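Local coordinates for protein thioesterase (Xanthomonas campestris pv. campestris, PDB 2FUJ) that is a putative acyl-CoA thioesterase of the hotdog fold, assembling as a tetramer and probably hydrolysing the thioester bond of fatty acyl-CoA substrates, at residues E38-R43 with I78-F83; R97-D100 with V106-S109. All blocks are in the same frame, centred on the assembly; numbering follows the deposited sequence.

Contact 1 of 2, residues E38-R43 with I78-F83; sequences EEARVR and ILVELF
Ala40 sets its methyl group between the branches of two strand residues, Val80 and Leu82, and that one carbon carries most of the contact between helix segment 38-43 and strand segment 78-83, with Arg41 adding a smaller share against Leu82. Ala40 CB lies 3.6 Å from Val80 CG1 and 3.8 Å from Leu82 CD1, both ordinary apolar contacts. Val80 presents CG1 because that branch stands opposite its backbone N (chi1 -175°); CB of Val80 also comes close to the alanine methyl. Leu82, two residues further along, points the same way from the strand but turns CG beside its own N, and the extended second torsion (chi2 -180°) carries CD1 up to the start of the next helix residue. There CD1 of Leu82 meets the backbone N of Arg41 at 3.8 Å, and CG of Arg41 at 4.0 Å. Of the arginine side chain, it is CG that meets the leucine, the two side chains crossing at about a right angle. Further out, the chain bends and CA of Glu38 sits over one face of the guanidinium near the rim. Val13 of strand 9-15 also packs on Ala40, and Val113 of strand 107-116 on Arg41. Another flank of the helix faces a neighbouring subunit: in a salt bridge within the helix, Arg43 NE donates to the anti lone pair of Glu39 OE2 over 2.7 Å, nearly straight at 172° and in the guanidinium plane. The same carboxylate accepts bonds from Trp19 and Trp74 of the second subunit, whose Asp77 pairs with Arg43. The segment axes come within 9.0 Å, close packing consistent with the small Ala40 where helix and strand are nearest, in the central helix wrapped by antiparallel strands that defines the hotdog fold.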
loop_
_atom_site.group_PDB
_atom_site.type_symbol
_atom_site.label_atom_id
_atom_site.label_comp_id
_atom_site.label_asym_id
_atom_site.label_seq_id
_atom_site.Cartn_x
_atom_site.Cartn_y
_atom_site.Cartn_z
ATOM N N GLU A 38 -12.404 -5.736 0.246
ATOM C CA GLU A 38 -12.051 -6.360 -1.016
ATOM C C GLU A 38 -11.614 -7.804 -0.772
ATOM O O GLU A 38 -12.122 -8.731 -1.405
ATOM C CB GLU A 38 -10.917 -5.561 -1.660
ATOM C CG GLU A 38 -10.378 -6.102 -2.955
ATOM C CD GLU A 38 -9.201 -5.274 -3.434
ATOM O OE1 GLU A 38 -8.111 -5.389 -2.836
ATOM O OE2 GLU A 38 -9.373 -4.490 -4.388
ATOM N N GLU A 39 -10.681 -7.995 0.159
ATOM C CA GLU A 39 -10.186 -9.336 0.464
ATOM C C GLU A 39 -11.338 -10.264 0.840
ATOM O O GLU A 39 -11.406 -11.400 0.382
ATOM C CB GLU A 39 -9.171 -9.286 1.608
ATOM C CG GLU A 39 -8.374 -10.584 1.809
ATOM C CD GLU A 39 -7.559 -10.982 0.586
ATOM O OE1 GLU A 39 -7.220 -10.094 -0.226
ATOM O OE2 GLU A 39 -7.245 -12.187 0.442
ATOM N N ALA A 40 -12.248 -9.773 1.674
ATOM C CA ALA A 40 -13.392 -10.579 2.089
ATOM C C ALA A 40 -14.228 -10.998 0.882
ATOM O O ALA A 40 -14.639 -12.148 0.783
ATOM C CB ALA A 40 -14.257 -9.801 3.089
ATOM N N ARG A 41 -14.468 -10.076 -0.045
ATOM C CA ARG A 41 -15.261 -10.417 -1.226
ATOM C C ARG A 41 -14.637 -11.509 -2.095
ATOM O O ARG A 41 -15.329 -12.430 -2.545
ATOM C CB ARG A 41 -15.511 -9.182 -2.094
ATOM C CG ARG A 41 -16.384 -8.126 -1.457
ATOM C CD ARG A 41 -17.001 -7.227 -2.521
ATOM N NE ARG A 41 -15.986 -6.626 -3.378
ATOM C CZ ARG A 41 -15.224 -5.594 -3.028
ATOM N NH1 ARG A 41 -15.362 -5.033 -1.833
ATOM N NH2 ARG A 41 -14.318 -5.124 -3.875
ATOM N N VAL A 42 -13.334 -11.409 -2.346
ATOM C CA VAL A 42 -12.659 -12.402 -3.180
ATOM C C VAL A 42 -12.378 -13.722 -2.454
ATOM O O VAL A 42 -12.379 -14.794 -3.070
ATOM C CB VAL A 42 -11.340 -11.824 -3.778
ATOM C CG1 VAL A 42 -11.642 -10.535 -4.532
ATOM C CG2 VAL A 42 -10.323 -11.564 -2.683
ATOM N N ARG A 43 -12.132 -13.657 -1.151
ATOM C CA ARG A 43 -11.891 -14.874 -0.379
ATOM C C ARG A 43 -13.217 -15.624 -0.343
ATOM O O ARG A 43 -13.250 -16.852 -0.235
ATOM C CB ARG A 43 -11.440 -14.529 1.042
ATOM C CG ARG A 43 -9.993 -14.052 1.146
ATOM C CD ARG A 43 -9.014 -15.215 1.162
ATOM N NE ARG A 43 -7.617 -14.776 1.166
ATOM C CZ ARG A 43 -6.582 -15.575 1.407
ATOM N NH1 ARG A 43 -6.788 -16.858 1.669
ATOM N NH2 ARG A 43 -5.340 -15.094 1.382
ATOM N N ILE A 78 -9.300 -8.742 12.524
ATOM C CA ILE A 78 -10.726 -8.486 12.365
ATOM C C ILE A 78 -11.539 -9.602 11.737
ATOM O O ILE A 78 -11.006 -10.589 11.253
ATOM C CB ILE A 78 -10.921 -7.244 11.489
ATOM C CG1 ILE A 78 -10.255 -7.495 10.128
ATOM C CG2 ILE A 78 -10.313 -6.035 12.170
ATOM C CD1 ILE A 78 -8.738 -7.307 10.018
ATOM N N LEU A 79 -12.852 -9.413 11.756
ATOM C CA LEU A 79 -13.783 -10.348 11.161
ATOM C C LEU A 79 -14.660 -9.521 10.242
ATOM O O LEU A 79 -15.367 -8.615 10.697
ATOM C CB LEU A 79 -14.647 -11.009 12.232
ATOM C CG LEU A 79 -15.693 -11.952 11.652
ATOM C CD1 LEU A 79 -14.997 -13.131 10.986
ATOM C CD2 LEU A 79 -16.606 -12.422 12.753
ATOM N N VAL A 80 -14.613 -9.808 8.947
ATOM C CA VAL A 80 -15.420 -9.045 8.010
ATOM C C VAL A 80 -16.669 -9.801 7.626
ATOM O O VAL A 80 -16.622 -10.834 6.971
ATOM C CB VAL A 80 -14.630 -8.683 6.748
ATOM C CG1 VAL A 80 -15.465 -7.773 5.857
ATOM C CG2 VAL A 80 -13.355 -7.992 7.136
ATOM N N GLU A 81 -17.790 -9.249 8.058
ATOM C CA GLU A 81 -19.099 -9.810 7.818
ATOM C C GLU A 81 -19.728 -9.127 6.612
ATOM O O GLU A 81 -19.868 -7.909 6.586
ATOM C CB GLU A 81 -19.945 -9.591 9.067
ATOM C CG GLU A 81 -21.355 -10.099 8.999
ATOM C CD GLU A 81 -22.050 -9.941 10.334
ATOM O OE1 GLU A 81 -21.752 -10.727 11.262
ATOM O OE2 GLU A 81 -22.878 -9.018 10.463
ATOM N N LEU A 82 -20.095 -9.925 5.617
ATOM C CA LEU A 82 -20.717 -9.410 4.406
ATOM C C LEU A 82 -22.138 -9.956 4.273
ATOM O O LEU A 82 -22.386 -11.128 4.533
ATOM C CB LEU A 82 -19.909 -9.831 3.180
ATOM C CG LEU A 82 -18.453 -9.381 3.123
ATOM C CD1 LEU A 82 -17.820 -9.887 1.838
ATOM C CD2 LEU A 82 -18.380 -7.860 3.193
ATOM N N PHE A 83 -23.072 -9.103 3.873
ATOM C CA PHE A 83 -24.453 -9.545 3.691
ATOM C C PHE A 83 -25.109 -8.777 2.549
ATOM O O PHE A 83 -24.592 -7.753 2.102
ATOM C CB PHE A 83 -25.263 -9.361 4.979
ATOM C CG PHE A 83 -25.188 -7.977 5.553
ATOM C CD1 PHE A 83 -24.055 -7.547 6.229
ATOM C CD2 PHE A 83 -26.245 -7.092 5.396
ATOM C CE1 PHE A 83 -23.976 -6.245 6.742
ATOM C CE2 PHE A 83 -26.174 -5.795 5.906
ATOM C CZ PHE A 83 -25.033 -5.375 6.578
#

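Contact 2 of 2, residues R97-D100 with V106-S109; sequences RILD and VLYS
Tyr108 reaches along the partner strand to Asp100, and its side chain can be followed atom by atom. CB stands 3.5 Å from Ile98 O, with Ile98 CG2 a looser apolar neighbour. CG, still near Ile98 O, turns beside the residue's own N (chi1 -67°), which sends the ring toward the hairpin end; CD1 then lies near Leu99 C, and CE1 is 3.6 Å from both CA and CB of Asp100. Val106 CG1 covers one ring face toward the rim. CZ comes near Asp100 OD1, and at the tip OH donates to that Asp100 OD1 over a short 2.5 Å, meeting the oxygen on its anti side, 16° out of the carboxylate plane, while carboxylate and ring planes stand 50° apart. The other oxygen of Asp100, OD2, accepts the backbone N-H groups of Lys102 and Asp103 in the connecting turn, so one carboxylate ties the turn to the strand. Segments 97-100 and 106-109 form the closing end of an antiparallel hairpin in the hotdog sheet, and a classic beta bulge interrupts it: Tyr108 and Ser109 both face Ile98. Ile98 O takes the N-H of Tyr108 at 2.9 Å and, weakly, that of Ser109. In return Ile98 N gives a bond to Ser109 O at 2.8 Å, and past the bulge Asp100 N reaches Val106 O at 3.2 Å. Leu99 and Leu107, a non-hydrogen-bonded pair, meet by CD2 and CD1 at 3.7 Å. Leu99 CD2 also lies over the centre of one face of the Arg97 guanidinium, whose NE is held by Glu81. Ile98 and Ser109 point to the face lined by Tyr33 of helix 30-47, and His96 NE2 binds Ser109 OG.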
loop_
_atom_site.group_PDB
_atom_site.type_symbol
_atom_site.label_atom_id
_atom_site.label_comp_id
_atom_site.label_asym_id
_atom_site.label_seq_id
_atom_site.Cartn_x
_atom_site.Cartn_y
_atom_site.Cartn_z
ATOM N N ARG A 97 -19.867 -5.291 8.050
ATOM C CA ARG A 97 -19.614 -4.948 9.435
ATOM C C ARG A 97 -18.220 -5.497 9.691
ATOM O O ARG A 97 -17.997 -6.693 9.551
ATOM C CB ARG A 97 -20.605 -5.630 10.381
ATOM C CG ARG A 97 -22.040 -5.174 10.233
ATOM C CD ARG A 97 -22.820 -5.468 11.518
ATOM N NE ARG A 97 -22.606 -6.845 11.948
ATOM C CZ ARG A 97 -22.695 -7.274 13.206
ATOM N NH1 ARG A 97 -23.001 -6.439 14.190
ATOM N NH2 ARG A 97 -22.465 -8.548 13.479
ATOM N N ILE A 98 -17.282 -4.620 10.019
ATOM C CA ILE A 98 -15.924 -5.054 10.314
ATOM C C ILE A 98 -15.831 -5.089 11.838
ATOM O O ILE A 98 -15.889 -4.061 12.504
ATOM C CB ILE A 98 -14.891 -4.089 9.707
ATOM C CG1 ILE A 98 -14.996 -4.142 8.175
ATOM C CG2 ILE A 98 -13.485 -4.466 10.165
ATOM C CD1 ILE A 98 -14.282 -3.007 7.443
ATOM N N LEU A 99 -15.714 -6.298 12.383
ATOM C CA LEU A 99 -15.668 -6.482 13.830
ATOM C C LEU A 99 -14.321 -6.969 14.332
ATOM O O LEU A 99 -13.492 -7.442 13.566
ATOM C CB LEU A 99 -16.733 -7.500 14.250
ATOM C CG LEU A 99 -18.089 -7.359 13.556
ATOM C CD1 LEU A 99 -18.840 -8.679 13.622
ATOM C CD2 LEU A 99 -18.876 -6.224 14.187
ATOM N N ASP A 100 -14.125 -6.867 15.640
ATOM C CA ASP A 100 -12.887 -7.323 16.250
ATOM C C ASP A 100 -13.005 -8.834 16.463
ATOM O O ASP A 100 -14.008 -9.305 16.985
ATOM C CB ASP A 100 -12.696 -6.640 17.596
ATOM C CG ASP A 100 -11.356 -6.934 18.205
ATOM O OD1 ASP A 100 -10.421 -6.136 17.992
ATOM O OD2 ASP A 100 -11.239 -7.974 18.888
ATOM N N VAL A 106 -17.346 -5.358 19.250
ATOM C CA VAL A 106 -16.591 -4.157 18.892
ATOM C C VAL A 106 -16.732 -3.941 17.388
ATOM O O VAL A 106 -16.255 -4.742 16.587
ATOM C CB VAL A 106 -15.096 -4.296 19.250
ATOM C CG1 VAL A 106 -14.313 -3.169 18.623
ATOM C CG2 VAL A 106 -14.914 -4.292 20.760
ATOM N N LEU A 107 -17.408 -2.859 17.017
ATOM C CA LEU A 107 -17.648 -2.535 15.619
ATOM C C LEU A 107 -16.724 -1.426 15.129
ATOM O O LEU A 107 -16.817 -0.289 15.577
ATOM C CB LEU A 107 -19.111 -2.108 15.436
ATOM C CG LEU A 107 -19.575 -1.618 14.061
ATOM C CD1 LEU A 107 -19.527 -2.754 13.054
ATOM C CD2 LEU A 107 -20.996 -1.073 14.172
ATOM N N TYR A 108 -15.840 -1.764 14.197
ATOM C CA TYR A 108 -14.911 -0.788 13.660
ATOM C C TYR A 108 -15.512 -0.027 12.497
ATOM O O TYR A 108 -15.190 1.134 12.279
ATOM C CB TYR A 108 -13.629 -1.471 13.189
ATOM C CG TYR A 108 -12.809 -2.063 14.307
ATOM C CD1 TYR A 108 -12.607 -3.438 14.394
ATOM C CD2 TYR A 108 -12.214 -1.249 15.262
ATOM C CE1 TYR A 108 -11.827 -3.987 15.401
ATOM C CE2 TYR A 108 -11.434 -1.787 16.278
ATOM C CZ TYR A 108 -11.243 -3.157 16.339
ATOM O OH TYR A 108 -10.455 -3.699 17.328
ATOM N N SER A 109 -16.391 -0.683 11.750
ATOM C CA SER A 109 -16.987 -0.040 10.589
ATOM C C SER A 109 -18.148 -0.793 9.968
ATOM O O SER A 109 -18.241 -2.020 10.057
ATOM C CB SER A 109 -15.905 0.177 9.521
ATOM O OG SER A 109 -16.437 0.242 8.203
#

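Overall arrangement
Contact 1 and contact 2 lie in series along the chain, their centres about 12 Å apart, and meet through neighbouring strands of one antiparallel sheet, 78-87 and 91-100. Glu81 OE2 and Arg97 NE form a 2.6 Å salt bridge between them, on the side of strand 78-87 turned from helix segment 38-43. Leu79 N lies 2.8 Å from Leu99 O, a probable backbone hydrogen bond, and on the helix-facing side Ile78 CB packs on Ile98 CG2 at 4.0 Å. Helix 30-47 spans both regions, supplying Ala40 to contact 1, and Tyr33 and Leu37 to the cover of Ile98 in contact 2. Other subunits reach the helix of contact 1, whereas none touches the segments of contact 2.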